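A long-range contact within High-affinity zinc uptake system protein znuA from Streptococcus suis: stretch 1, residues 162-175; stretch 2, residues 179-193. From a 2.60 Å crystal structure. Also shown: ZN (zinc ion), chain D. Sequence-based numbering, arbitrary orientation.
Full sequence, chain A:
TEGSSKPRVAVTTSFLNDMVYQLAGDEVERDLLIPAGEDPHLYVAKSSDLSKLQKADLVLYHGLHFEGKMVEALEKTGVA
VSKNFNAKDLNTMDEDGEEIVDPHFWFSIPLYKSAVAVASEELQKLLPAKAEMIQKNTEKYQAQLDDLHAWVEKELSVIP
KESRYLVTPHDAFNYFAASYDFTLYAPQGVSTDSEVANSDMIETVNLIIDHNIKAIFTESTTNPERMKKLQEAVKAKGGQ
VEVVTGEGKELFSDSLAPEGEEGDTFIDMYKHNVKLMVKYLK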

ATOM      1  N   GLU A 162     -24.502   4.368  -2.805  1.00 46.06           N
ATOM      2  CA  GLU A 162     -24.661   4.700  -1.396  1.00 48.04           C
ATOM      3  C   GLU A 162     -23.768   3.835  -0.519  1.00 47.25           C
ATOM      4  O   GLU A 162     -23.512   4.167   0.635  1.00 49.52           O
ATOM      5  N   SER A 163     -23.296   2.724  -1.070  1.00 45.58           N
ATOM      6  CA  SER A 163     -22.460   1.797  -0.315  1.00 47.76           C
ATOM      7  C   SER A 163     -20.980   1.957  -0.656  1.00 49.04           C
ATOM      8  O   SER A 163     -20.148   1.154  -0.233  1.00 51.05           O
ATOM      9  N   ARG A 164     -20.655   2.994  -1.421  1.00 39.39           N
ATOM     10  CA  ARG A 164     -19.271   3.254  -1.803  1.00 36.00           C
ATOM     11  C   ARG A 164     -18.532   4.020  -0.717  1.00 37.21           C
ATOM     12  O   ARG A 164     -17.976   5.089  -0.963  1.00 38.24           O
ATOM     13  N   TYR A 165     -18.530   3.461   0.488  1.00 47.80           N
ATOM     14  CA  TYR A 165     -17.853   4.073   1.620  1.00 48.78           C
ATOM     15  C   TYR A 165     -16.979   3.059   2.342  1.00 50.26           C
ATOM     16  O   TYR A 165     -17.476   2.091   2.915  1.00 51.46           O
ATOM     17  N   LEU A 166     -15.674   3.295   2.312  1.00 39.44           N
ATOM     18  CA  LEU A 166     -14.711   2.376   2.900  1.00 36.61           C
ATOM     19  C   LEU A 166     -14.214   2.904   4.237  1.00 37.71           C
ATOM     20  O   LEU A 166     -13.868   4.077   4.360  1.00 41.70           O
ATOM     21  N   VAL A 167     -14.183   2.034   5.241  1.00 39.12           N
ATOM     22  CA  VAL A 167     -13.682   2.411   6.556  1.00 40.54           C
ATOM     23  C   VAL A 167     -12.491   1.547   6.943  1.00 41.04           C
ATOM     24  O   VAL A 167     -12.600   0.326   7.038  1.00 39.90           O
ATOM     25  N   THR A 168     -11.353   2.193   7.165  1.00 44.17           N
ATOM     26  CA  THR A 168     -10.118   1.488   7.459  1.00 42.27           C
ATOM     27  C   THR A 168      -9.431   2.116   8.666  1.00 43.50           C
ATOM     28  O   THR A 168      -9.734   3.250   9.027  1.00 44.57           O
ATOM     29  N   PRO A 169      -8.510   1.372   9.298  1.00 47.27           N
ATOM     30  CA  PRO A 169      -7.770   1.823  10.483  1.00 45.26           C
ATOM     31  C   PRO A 169      -7.015   3.136  10.275  1.00 47.05           C
ATOM     32  O   PRO A 169      -6.921   3.930  11.209  1.00 48.18           O
ATOM     33  N   HIS A 170      -6.480   3.359   9.079  1.00 46.37           N
ATOM     34  CA  HIS A 170      -5.835   4.635   8.782  1.00 46.45           C
ATOM     35  C   HIS A 170      -5.937   5.018   7.309  1.00 47.20           C
ATOM     36  O   HIS A 170      -6.263   4.190   6.460  1.00 46.48           O
ATOM     37  N   ASP A 171      -5.662   6.284   7.020  1.00 54.92           N
ATOM     38  CA  ASP A 171      -5.832   6.830   5.681  1.00 55.28           C
ATOM     39  C   ASP A 171      -4.799   6.270   4.711  1.00 53.52           C
ATOM     40  O   ASP A 171      -3.718   6.833   4.553  1.00 57.05           O
ATOM     41  N   ALA A 172      -5.137   5.166   4.055  1.00 47.93           N
ATOM     42  CA  ALA A 172      -4.187   4.493   3.177  1.00 47.52           C
ATOM     43  C   ALA A 172      -4.792   4.138   1.824  1.00 47.49           C
ATOM     44  O   ALA A 172      -4.138   3.503   0.998  1.00 47.11           O
ATOM     45  N   PHE A 173      -6.037   4.544   1.601  1.00 42.15           N
ATOM     46  CA  PHE A 173      -6.735   4.194   0.371  1.00 37.45           C
ATOM     47  C   PHE A 173      -7.268   5.417  -0.365  1.00 41.66           C
ATOM     48  O   PHE A 173      -8.223   5.315  -1.135  1.00 43.94           O
ATOM     49  N   ASN A 174      -6.651   6.568  -0.124  1.00 46.90           N
ATOM     50  CA  ASN A 174      -7.034   7.794  -0.817  1.00 45.01           C
ATOM     51  C   ASN A 174      -6.837   7.664  -2.315  1.00 43.34           C
ATOM     52  O   ASN A 174      -7.663   8.122  -3.103  1.00 45.69           O
ATOM     53  N   TYR A 175      -5.731   7.044  -2.705  1.00 46.06           N
ATOM     54  CA  TYR A 175      -5.445   6.833  -4.115  1.00 49.04           C
ATOM     55  C   TYR A 175      -6.421   5.819  -4.697  1.00 50.90           C
ATOM     56  O   TYR A 175      -6.801   5.903  -5.865  1.00 52.57           O
ATOM     57  N   SER A 179      -9.550   6.551  -7.457  1.00 56.34           N
ATOM     58  CA  SER A 179      -9.522   5.839  -8.727  1.00 58.80           C
ATOM     59  C   SER A 179     -10.872   5.227  -9.099  1.00 61.86           C
ATOM     60  O   SER A 179     -11.162   5.023 -10.279  1.00 64.97           O
ATOM     61  N   TYR A 180     -11.700   4.947  -8.096  1.00 44.02           N
ATOM     62  CA  TYR A 180     -12.955   4.241  -8.337  1.00 43.30           C
ATOM     63  C   TYR A 180     -14.136   4.860  -7.620  1.00 41.31           C
ATOM     64  O   TYR A 180     -14.938   4.157  -7.015  1.00 42.69           O
ATOM     65  N   ASP A 181     -14.241   6.178  -7.694  1.00 53.35           N
ATOM     66  CA  ASP A 181     -15.384   6.879  -7.133  1.00 53.17           C
ATOM     67  C   ASP A 181     -15.761   6.320  -5.764  1.00 53.37           C
ATOM     68  O   ASP A 181     -16.872   5.821  -5.569  1.00 51.90           O
ATOM     69  N   PHE A 182     -14.829   6.405  -4.821  1.00 42.92           N
ATOM     70  CA  PHE A 182     -15.058   5.908  -3.471  1.00 40.19           C
ATOM     71  C   PHE A 182     -14.783   6.970  -2.417  1.00 41.81           C
ATOM     72  O   PHE A 182     -14.067   7.937  -2.666  1.00 43.27           O
ATOM     73  N   THR A 183     -15.355   6.771  -1.233  1.00 46.82           N
ATOM     74  CA  THR A 183     -15.132   7.662  -0.101  1.00 45.13           C
ATOM     75  C   THR A 183     -14.510   6.889   1.054  1.00 49.53           C
ATOM     76  O   THR A 183     -15.044   5.865   1.481  1.00 51.81           O
ATOM     77  N   LEU A 184     -13.383   7.382   1.560  1.00 55.94           N
ATOM     78  CA  LEU A 184     -12.661   6.700   2.631  1.00 52.41           C
ATOM     79  C   LEU A 184     -12.637   7.491   3.933  1.00 50.63           C
ATOM     80  O   LEU A 184     -12.318   8.682   3.947  1.00 49.83           O
ATOM     81  N   TYR A 185     -12.970   6.816   5.028  1.00 42.17           N
ATOM     82  CA  TYR A 185     -12.818   7.388   6.358  1.00 41.64           C
ATOM     83  C   TYR A 185     -11.844   6.541   7.166  1.00 42.76           C
ATOM     84  O   TYR A 185     -11.780   5.323   6.994  1.00 42.49           O
ATOM     85  N   ALA A 186     -11.087   7.190   8.044  1.00 51.65           N
ATOM     86  CA  ALA A 186     -10.122   6.492   8.886  1.00 49.59           C
ATOM     87  C   ALA A 186      -9.892   7.245  10.189  1.00 50.81           C
ATOM     88  O   ALA A 186      -9.691   8.459  10.185  1.00 51.65           O
ATOM     89  N   PRO A 187      -9.921   6.519  11.316  1.00 53.30           N
ATOM     90  CA  PRO A 187      -9.705   7.128  12.632  1.00 55.52           C
ATOM     91  C   PRO A 187      -8.270   7.614  12.788  1.00 56.28           C
ATOM     92  O   PRO A 187      -7.918   8.158  13.834  1.00 60.83           O
ATOM     93  N   GLN A 188      -7.455   7.415  11.759  1.00 53.36           N
ATOM     94  CA  GLN A 188      -6.065   7.851  11.798  1.00 54.24           C
ATOM     95  C   GLN A 188      -5.650   8.544  10.507  1.00 54.17           C
ATOM     96  O   GLN A 188      -6.275   8.361   9.463  1.00 56.81           O
ATOM     97  N   GLY A 189      -4.591   9.340  10.586  1.00 58.29           N
ATOM     98  CA  GLY A 189      -4.116  10.093   9.442  1.00 62.96           C
ATOM     99  C   GLY A 189      -3.466   9.234   8.376  1.00 62.74           C
ATOM    100  O   GLY A 189      -3.759   8.043   8.250  1.00 60.38           O
ATOM    101  N   VAL A 190      -2.575   9.847   7.606  1.00 45.05           N
ATOM    102  CA  VAL A 190      -1.895   9.168   6.513  1.00 42.80           C
ATOM    103  C   VAL A 190      -0.799   8.235   7.024  1.00 44.04           C
ATOM    104  O   VAL A 190      -0.617   7.133   6.509  1.00 40.71           O
ATOM    105  N   SER A 191      -0.072   8.684   8.042  1.00 41.16           N
ATOM    106  CA  SER A 191       0.941   7.852   8.673  1.00 39.30           C
ATOM    107  C   SER A 191       0.329   7.100   9.841  1.00 39.42           C
ATOM    108  O   SER A 191      -0.707   7.500  10.368  1.00 42.60           O
ATOM    109  N   THR A 192       0.965   6.008  10.241  1.00 62.21           N
ATOM    110  CA  THR A 192       0.488   5.236  11.377  1.00 63.98           C
ATOM    111  C   THR A 192       1.291   5.603  12.614  1.00 71.68           C
ATOM    112  O   THR A 192       1.106   5.020  13.681  1.00 72.47           O
ATOM    113  N   ASP A 193       2.185   6.574  12.460  1.00 84.24           N
ATOM    114  CA  ASP A 193       3.045   7.001  13.556  1.00 85.41           C
ATOM    115  C   ASP A 193       2.411   8.145  14.338  1.00 87.89           C
ATOM    116  O   ASP A 193       2.888   9.278  14.297  1.00 87.99           O
TER

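What holds the two backbones side by side? Strands 165-167 and 183-185 run parallel, pairing Tyr165 with Thr183, Leu166 with Leu184 and Val167 with Tyr185. The hydrogen bonds alternate in the usual parallel manner: Thr183 N gives to Arg164 O (3.1 Å), Leu166 N to Thr183 O (2.8 Å), Tyr185 N to Leu166 O (3.0 Å) and Thr168 N to Tyr185 O (3.2 Å). This register sends the side chains of Tyr165, Val167, Thr183 and Tyr185 to one face of the sheet, and those of Leu166 and Leu184 to the other. Beyond the strands, Asp171 N reaches two carbonyls, Gly189 O at 2.9 Å and Gln188 O at 3.3 Å, which keeps the loops together.

Which apolar side chains fill the space between the stretches? Leu184, with chi1 t and chi2 p, has the largest area covered. Its CD1 lies 4.1 Å from CG of Leu166, whose rotamer is also t then p, while its CD2 lies 3.6 Å from CB of Phe173 (chi1 m), and CD1 also lies near the Phe173 ring. On the other face, Tyr165, in the m rotamer, brings CD2 to 3.5 Å from CB of Thr183 and to 3.9 Å from CE1 of Tyr185, itself m at chi1. Ala186 points toward the first stretch, and its small CB sits 3.3 Å from Asp171 N.

How does a charged arginine fit against an aromatic ring? Arg164 starts sideways with chi1 m, yet the end of its side chain comes nearer to stretch 2. The ring of Phe182, at an off-rotamer chi1 of -108°, lies under its aliphatic part: Arg164 CB stands 4.0 Å from the Phe182 ring centroid and only 9° off the normal, a CH-pi contact over the face. Phe182 CE1 in turn lies over one face of the guanidinium, 3.6 Å from Arg164 NH1. That leaves the guanidinium edge for polar groups, and Arg164 NH1 makes a short but weak hydrogen bond to Tyr180 O (2.6 Å), its angle far from straight.

Where do the other polar groups, the water and the metal find partners? His170 (chi1 p) directs NE2 to the zinc ion at 2.2 Å, with further ligands elsewhere in the structure, as suits a zinc uptake protein. Thr192, also p, lays its CG2 over the imidazole face, 3.5 Å from the His170 ring centroid. Thr168, p again, gives its OG1 hydrogen to His170 O (2.9 Å), bracing the loop from within stretch 1, while the same OG1 touches Leu184 CD1 at 3.3 Å. Ser179, in the m rotamer, turns OG back to Tyr175 O at 2.7 Å. Near the start of the strands a water links the stretches, 3.2 Å from Thr183 OG1 and more weakly bonded to Arg164 O at 3.4 Å.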

ATOM      1  CB  GLU A 162     -26.120   4.535  -0.970  1.00 48.06           C
ATOM      2  CG  GLU A 162     -27.105   4.626  -2.116  1.00 47.27           C
ATOM      3  CD  GLU A 162     -27.271   3.310  -2.844  1.00 47.93           C
ATOM      4  OE1 GLU A 162     -27.569   2.297  -2.180  1.00 46.12           O
ATOM      5  OE2 GLU A 162     -27.108   3.289  -4.081  1.00 49.77           O
ATOM      6  CB  SER A 163     -22.908   0.355  -0.558  1.00 48.54           C
ATOM      7  OG  SER A 163     -24.259   0.170  -0.172  1.00 52.07           O
ATOM      8  CB  ARG A 164     -19.208   4.017  -3.125  1.00 37.09           C
ATOM      9  CG  ARG A 164     -19.727   3.222  -4.307  1.00 35.93           C
ATOM     10  CD  ARG A 164     -18.794   3.334  -5.495  1.00 35.73           C
ATOM     11  NE  ARG A 164     -18.959   2.207  -6.404  1.00 37.77           N
ATOM     12  CZ  ARG A 164     -18.094   1.881  -7.356  1.00 42.32           C
ATOM     13  NH1 ARG A 164     -16.994   2.598  -7.530  1.00 42.93           N
ATOM     14  NH2 ARG A 164     -18.327   0.834  -8.134  1.00 48.67           N
ATOM     15  CB  TYR A 165     -18.869   4.677   2.585  1.00 49.44           C
ATOM     16  CG  TYR A 165     -19.597   5.873   2.024  1.00 50.36           C
ATOM     17  CD1 TYR A 165     -20.753   5.717   1.273  1.00 47.98           C
ATOM     18  CD2 TYR A 165     -19.125   7.158   2.245  1.00 50.98           C
ATOM     19  CE1 TYR A 165     -21.422   6.810   0.760  1.00 50.30           C
ATOM     20  CE2 TYR A 165     -19.786   8.257   1.735  1.00 51.78           C
ATOM     21  CZ  TYR A 165     -20.934   8.078   0.993  1.00 52.97           C
ATOM     22  OH  TYR A 165     -21.594   9.171   0.485  1.00 56.95           O
ATOM     23  CB  LEU A 166     -13.535   2.177   1.945  1.00 36.65           C
ATOM     24  CG  LEU A 166     -12.445   1.189   2.352  1.00 36.53           C
ATOM     25  CD1 LEU A 166     -13.024  -0.197   2.548  1.00 36.34           C
ATOM     26  CD2 LEU A 166     -11.352   1.165   1.302  1.00 36.79           C
ATOM     27  CB  VAL A 167     -14.765   2.290   7.637  1.00 39.97           C
ATOM     28  CG1 VAL A 167     -14.208   2.712   8.986  1.00 37.76           C
ATOM     29  CG2 VAL A 167     -15.972   3.135   7.269  1.00 38.34           C
ATOM     30  CB  THR A 168      -9.171   1.520   6.249  1.00 43.33           C
ATOM     31  OG1 THR A 168      -8.806   2.876   5.965  1.00 47.24           O
ATOM     32  CG2 THR A 168      -9.853   0.923   5.030  1.00 39.15           C
ATOM     33  CB  PRO A 169      -6.785   0.681  10.729  1.00 48.43           C
ATOM     34  CG  PRO A 169      -7.466  -0.512  10.178  1.00 50.81           C
ATOM     35  CD  PRO A 169      -8.207  -0.031   8.968  1.00 49.27           C
ATOM     36  CB  HIS A 170      -4.380   4.652   9.264  1.00 47.38           C
ATOM     37  CG  HIS A 170      -3.431   3.920   8.369  1.00 52.04           C
ATOM     38  ND1 HIS A 170      -3.385   2.545   8.294  1.00 54.07           N
ATOM     39  CD2 HIS A 170      -2.472   4.374   7.528  1.00 51.92           C
ATOM     40  CE1 HIS A 170      -2.447   2.183   7.436  1.00 47.88           C
ATOM     41  NE2 HIS A 170      -1.879   3.275   6.958  1.00 47.89           N
ATOM     42  CB  ASP A 171      -5.729   8.353   5.729  1.00 56.36           C
ATOM     43  CG  ASP A 171      -6.636   9.029   4.728  1.00 61.27           C
ATOM     44  OD1 ASP A 171      -7.106   8.342   3.795  1.00 57.60           O
ATOM     45  OD2 ASP A 171      -6.882  10.244   4.877  1.00 68.04           O
ATOM     46  CB  ALA A 172      -3.637   3.249   3.854  1.00 46.05           C
ATOM     47  CB  PHE A 173      -7.880   3.226   0.666  1.00 39.54           C
ATOM     48  CG  PHE A 173      -7.434   1.925   1.272  1.00 40.45           C
ATOM     49  CD1 PHE A 173      -7.373   1.770   2.646  1.00 42.47           C
ATOM     50  CD2 PHE A 173      -7.078   0.854   0.467  1.00 39.12           C
ATOM     51  CE1 PHE A 173      -6.965   0.573   3.207  1.00 41.49           C
ATOM     52  CE2 PHE A 173      -6.669  -0.345   1.023  1.00 37.47           C
ATOM     53  CZ  PHE A 173      -6.611  -0.485   2.393  1.00 36.70           C
ATOM     54  CB  ASN A 174      -6.232   8.984  -0.297  1.00 49.37           C
ATOM     55  CG  ASN A 174      -6.770   9.519   1.011  1.00 53.70           C
ATOM     56  OD1 ASN A 174      -7.980   9.552   1.227  1.00 53.69           O
ATOM     57  ND2 ASN A 174      -5.873   9.950   1.888  1.00 56.81           N
ATOM     58  CB  TYR A 175      -4.002   6.370  -4.304  1.00 47.31           C
ATOM     59  CG  TYR A 175      -2.978   7.441  -4.003  1.00 48.20           C
ATOM     60  CD1 TYR A 175      -2.496   8.271  -5.007  1.00 47.49           C
ATOM     61  CD2 TYR A 175      -2.497   7.628  -2.713  1.00 49.35           C
ATOM     62  CE1 TYR A 175      -1.560   9.253  -4.737  1.00 50.53           C
ATOM     63  CE2 TYR A 175      -1.559   8.606  -2.434  1.00 51.43           C
ATOM     64  CZ  TYR A 175      -1.094   9.416  -3.450  1.00 50.25           C
ATOM     65  OH  TYR A 175      -0.165  10.392  -3.180  1.00 48.63           O
ATOM     66  CB  SER A 179      -8.436   4.760  -8.713  1.00 61.57           C
ATOM     67  OG  SER A 179      -7.162   5.324  -8.454  1.00 63.03           O
ATOM     68  CB  TYR A 180     -12.813   2.778  -7.930  1.00 44.07           C
ATOM     69  CG  TYR A 180     -11.522   2.188  -8.418  1.00 41.90           C
ATOM     70  CD1 TYR A 180     -11.441   1.576  -9.658  1.00 45.09           C
ATOM     71  CD2 TYR A 180     -10.374   2.276  -7.652  1.00 41.30           C
ATOM     72  CE1 TYR A 180     -10.252   1.049 -10.112  1.00 48.02           C
ATOM     73  CE2 TYR A 180      -9.187   1.759  -8.091  1.00 42.88           C
ATOM     74  CZ  TYR A 180      -9.126   1.144  -9.323  1.00 44.36           C
ATOM     75  OH  TYR A 180      -7.939   0.620  -9.771  1.00 46.19           O
ATOM     76  CB  ASP A 181     -16.577   6.773  -8.080  1.00 52.13           C
ATOM     77  CG  ASP A 181     -17.721   7.672  -7.674  1.00 59.39           C
ATOM     78  OD1 ASP A 181     -17.461   8.834  -7.294  1.00 59.42           O
ATOM     79  OD2 ASP A 181     -18.879   7.215  -7.740  1.00 61.60           O
ATOM     80  CB  PHE A 182     -14.184   4.690  -3.201  1.00 38.66           C
ATOM     81  CG  PHE A 182     -14.944   3.403  -3.153  1.00 37.05           C
ATOM     82  CD1 PHE A 182     -15.165   2.673  -4.308  1.00 38.26           C
ATOM     83  CD2 PHE A 182     -15.436   2.922  -1.955  1.00 36.91           C
ATOM     84  CE1 PHE A 182     -15.864   1.487  -4.266  1.00 37.82           C
ATOM     85  CE2 PHE A 182     -16.136   1.737  -1.905  1.00 37.83           C
ATOM     86  CZ  PHE A 182     -16.351   1.019  -3.062  1.00 38.40           C
ATOM     87  CB  THR A 183     -16.447   8.304   0.378  1.00 45.79           C
ATOM     88  OG1 THR A 183     -16.970   9.151  -0.651  1.00 51.95           O
ATOM     89  CG2 THR A 183     -16.210   9.126   1.632  1.00 40.85           C
ATOM     90  CB  LEU A 184     -11.224   6.390   2.201  1.00 51.73           C
ATOM     91  CG  LEU A 184     -10.275   5.947   3.319  1.00 54.71           C
ATOM     92  CD1 LEU A 184     -10.641   4.558   3.821  1.00 51.20           C
ATOM     93  CD2 LEU A 184      -8.828   5.983   2.852  1.00 53.84           C
ATOM     94  CB  TYR A 185     -14.163   7.465   7.081  1.00 39.33           C
ATOM     95  CG  TYR A 185     -15.197   8.314   6.380  1.00 37.11           C
ATOM     96  CD1 TYR A 185     -16.444   7.800   6.061  1.00 36.45           C
ATOM     97  CD2 TYR A 185     -14.923   9.627   6.034  1.00 38.09           C
ATOM     98  CE1 TYR A 185     -17.391   8.570   5.422  1.00 36.68           C
ATOM     99  CE2 TYR A 185     -15.864  10.406   5.393  1.00 36.84           C
ATOM    100  CZ  TYR A 185     -17.095   9.872   5.090  1.00 36.42           C
ATOM    101  OH  TYR A 185     -18.034  10.644   4.451  1.00 41.71           O
ATOM    102  CB  ALA A 186      -8.812   6.307   8.144  1.00 49.35           C
ATOM    103  CB  PRO A 187      -9.979   5.971  13.599  1.00 55.04           C
ATOM    104  CG  PRO A 187      -9.708   4.744  12.800  1.00 53.39           C
ATOM    105  CD  PRO A 187     -10.166   5.071  11.413  1.00 52.30           C
ATOM    106  CB  GLN A 188      -5.136   6.672  12.082  1.00 56.30           C
ATOM    107  CG  GLN A 188      -3.673   7.060  12.187  1.00 54.97           C
ATOM    108  CD  GLN A 188      -2.828   5.971  12.804  1.00 60.04           C
ATOM    109  OE1 GLN A 188      -2.025   6.229  13.699  1.00 68.01           O
ATOM    110  NE2 GLN A 188      -3.011   4.743  12.338  1.00 58.35           N
ATOM    111  CB  VAL A 190      -1.308  10.183   5.519  1.00 39.64           C
ATOM    112  CG1 VAL A 190       0.170   9.921   5.292  1.00 45.38           C
ATOM    113  CG2 VAL A 190      -2.075  10.141   4.212  1.00 39.83           C
ATOM    114  CB  SER A 191       2.114   8.703   9.161  1.00 42.03           C
ATOM    115  OG  SER A 191       3.070   7.912   9.841  1.00 43.03           O
ATOM    116  CB  THR A 192       0.627   3.726  11.135  1.00 63.89           C
ATOM    117  OG1 THR A 192       2.009   3.358  11.208  1.00 66.91           O
ATOM    118  CG2 THR A 192       0.069   3.348   9.771  1.00 65.10           C
ATOM    119  CB  ASP A 193       4.416   7.420  13.022  1.00 87.98           C
ATOM    120  CG  ASP A 193       5.441   7.604  14.126  1.00 97.17           C
ATOM    121  OD1 ASP A 193       5.106   7.342  15.301  1.00100.25           O
ATOM    122  OD2 ASP A 193       6.582   8.008  13.816  1.00101.15           O
TER
HETATM  123 ZN    ZN D 401      -0.071   3.347   5.759  1.00 48.28          ZN
HETATM  124  O   HOH W   1     -18.536   7.687  -3.006  1.00 51.07           O